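Local atomic coordinates of mitochondrial ubiquitin ligase activator of NFKB 1 (Homo sapiens, PDB entry 6M2D), a protein that acts as an E3 ubiquitin ligase, passing ubiquitin from an E2 conjugating enzyme to substrate proteins such as AKT1, and needs its zinc finger domain to do so. Residues A[5-10]-A[29-34]. Numbering follows the deposited sequence.
With ZN (zinc ion), chain G.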
loop_
_atom_site.group_PDB
_atom_site.type_symbol
_atom_site.label_atom_id
_atom_site.label_comp_id
_atom_site.label_asym_id
_atom_site.label_seq_id
_atom_site.Cartn_x
_atom_site.Cartn_y
_atom_site.Cartn_z
ATOM N N SER A 5 -9.320 -7.290 1.248
ATOM C CA SER A 5 -8.044 -7.948 1.513
ATOM C C SER A 5 -7.060 -7.973 0.350
ATOM O O SER A 5 -5.871 -8.207 0.590
ATOM C CB SER A 5 -8.264 -9.395 1.982
ATOM O OG SER A 5 -9.260 -9.472 2.998
ATOM N N ALA A 6 -7.495 -7.746 -0.885
ATOM C CA ALA A 6 -6.572 -7.795 -2.014
ATOM C C ALA A 6 -5.918 -6.435 -2.242
ATOM O O ALA A 6 -6.569 -5.399 -2.120
ATOM C CB ALA A 6 -7.294 -8.245 -3.287
ATOM N N CYS A 7 -4.624 -6.450 -2.566
ATOM C CA CYS A 7 -3.910 -5.238 -2.954
ATOM C C CYS A 7 -4.677 -4.494 -4.046
ATOM O O CYS A 7 -5.062 -5.082 -5.060
ATOM C CB CYS A 7 -2.509 -5.598 -3.453
ATOM S SG CYS A 7 -1.614 -4.224 -4.213
ATOM N N VAL A 8 -4.919 -3.197 -3.823
ATOM C CA VAL A 8 -5.756 -2.421 -4.742
ATOM C C VAL A 8 -5.065 -2.112 -6.058
ATOM O O VAL A 8 -5.712 -1.595 -6.977
ATOM C CB VAL A 8 -6.226 -1.084 -4.130
ATOM C CG1 VAL A 8 -6.862 -1.305 -2.771
ATOM C CG2 VAL A 8 -5.069 -0.092 -4.066
ATOM N N VAL A 9 -3.776 -2.414 -6.174
ATOM C CA VAL A 9 -2.994 -2.113 -7.368
ATOM C C VAL A 9 -2.897 -3.318 -8.299
ATOM O O VAL A 9 -3.208 -3.221 -9.487
ATOM C CB VAL A 9 -1.596 -1.602 -6.962
ATOM C CG1 VAL A 9 -0.790 -1.189 -8.194
ATOM C CG2 VAL A 9 -1.730 -0.445 -5.961
ATOM N N CYS A 10 -2.447 -4.462 -7.785
ATOM C CA CYS A 10 -2.331 -5.657 -8.619
ATOM C C CYS A 10 -3.556 -6.556 -8.541
ATOM O O CYS A 10 -3.813 -7.313 -9.485
ATOM C CB CYS A 10 -1.087 -6.470 -8.236
ATOM S SG CYS A 10 -1.090 -7.206 -6.564
ATOM N N THR A 29 3.713 -5.416 -0.940
ATOM C CA THR A 29 5.038 -4.802 -0.925
ATOM C C THR A 29 5.593 -4.620 -2.336
ATOM O O THR A 29 6.251 -3.614 -2.622
ATOM C CB THR A 29 6.008 -5.628 -0.077
ATOM O OG1 THR A 29 5.371 -6.016 1.144
ATOM C CG2 THR A 29 7.238 -4.796 0.257
ATOM N N GLU A 30 5.342 -5.582 -3.229
ATOM C CA GLU A 30 5.872 -5.477 -4.588
ATOM C C GLU A 30 5.289 -4.274 -5.315
ATOM O O GLU A 30 6.005 -3.555 -6.021
ATOM C CB GLU A 30 5.591 -6.766 -5.364
ATOM C CG GLU A 30 6.785 -7.713 -5.438
ATOM C CD GLU A 30 6.510 -8.940 -6.295
ATOM O OE1 GLU A 30 5.574 -8.891 -7.125
ATOM O OE2 GLU A 30 7.223 -9.956 -6.121
ATOM N N CYS A 31 3.998 -4.019 -5.126
ATOM C CA CYS A 31 3.374 -2.896 -5.815
ATOM C C CYS A 31 3.892 -1.568 -5.279
ATOM O O CYS A 31 4.065 -0.610 -6.045
ATOM C CB CYS A 31 1.860 -2.992 -5.681
ATOM S SG CYS A 31 1.177 -4.183 -6.850
ATOM N N TYR A 32 4.149 -1.486 -3.968
ATOM C CA TYR A 32 4.741 -0.273 -3.417
ATOM C C TYR A 32 6.074 0.030 -4.090
ATOM O O TYR A 32 6.328 1.161 -4.517
ATOM C CB TYR A 32 4.939 -0.396 -1.907
ATOM C CG TYR A 32 5.867 0.694 -1.446
ATOM C CD1 TYR A 32 5.436 2.016 -1.423
ATOM C CD2 TYR A 32 7.188 0.422 -1.095
ATOM C CE1 TYR A 32 6.277 3.032 -1.040
ATOM C CE2 TYR A 32 8.045 1.437 -0.703
ATOM C CZ TYR A 32 7.580 2.740 -0.677
ATOM O OH TYR A 32 8.414 3.760 -0.286
ATOM N N ARG A 33 6.952 -0.972 -4.167
ATOM C CA ARG A 33 8.239 -0.775 -4.820
ATOM C C ARG A 33 8.064 -0.343 -6.270
ATOM O O ARG A 33 8.834 0.480 -6.778
ATOM C CB ARG A 33 9.061 -2.060 -4.741
ATOM C CG ARG A 33 9.733 -2.286 -3.396
ATOM C CD ARG A 33 10.754 -3.413 -3.478
ATOM N NE ARG A 33 10.332 -4.565 -2.687
ATOM C CZ ARG A 33 9.981 -5.740 -3.201
ATOM N NH1 ARG A 33 10.017 -5.927 -4.515
ATOM N NH2 ARG A 33 9.598 -6.731 -2.399
ATOM N N ALA A 34 7.050 -0.878 -6.948
ATOM C CA ALA A 34 6.837 -0.578 -8.355
ATOM C C ALA A 34 6.180 0.775 -8.593
ATOM O O ALA A 34 6.118 1.207 -9.751
ATOM C CB ALA A 34 5.991 -1.679 -9.006
HETATM ZN ZN ZN G . 0.049 -5.497 -5.341
#
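C31 shares a zinc ion with C7 and C10 and packs against V9. It is the residue most buried by the contact, and it reaches out from helix 29-34 toward the loop 5-10. SG of C31 binds the zinc ion at 2.3 Å. SG of C7 and SG of C10 bind the same ion from the loop side, and C28, just before the helix, supplies the fourth sulfur. No hydrogen bond joins the two segments, so the metal is their main link.

The thiolates of C31 and C7 reach the ion with different torsions. In C31 the sulfur lies anti to the carbonyl carbon (chi1 -79°), which carries it off the helix to the metal. In C7 it extends anti to the backbone N (chi1 171°), and this points it from the loop at the same ion. CB of C10, set by the backbone of the loop, lies 3.5 Å from SG of C31.

V9 packs against the C31 side chain next to the metal. Its CB lies 3.9 Å from CB of C31, and its CG1 is 3.8 Å from SG of C31. V9 also touches P42.

SG of C7 does more than bind zinc. N of V9 donates to SG of C7 at 3.4 Å, and N of C10 makes a weaker, longer bond to the same sulfur. The loop turns round the sulfur, with both N-H groups directed at it, and they would be expected to ease its negative charge.

A CxxC pair on a loop, closed over the metal by a second pair, C28 just before the helix and C31 in its first turn, forms a Cys4 zinc site. Here it is the first of the two zinc sites of the RING finger, the domain that this E3 ligase requires for activity.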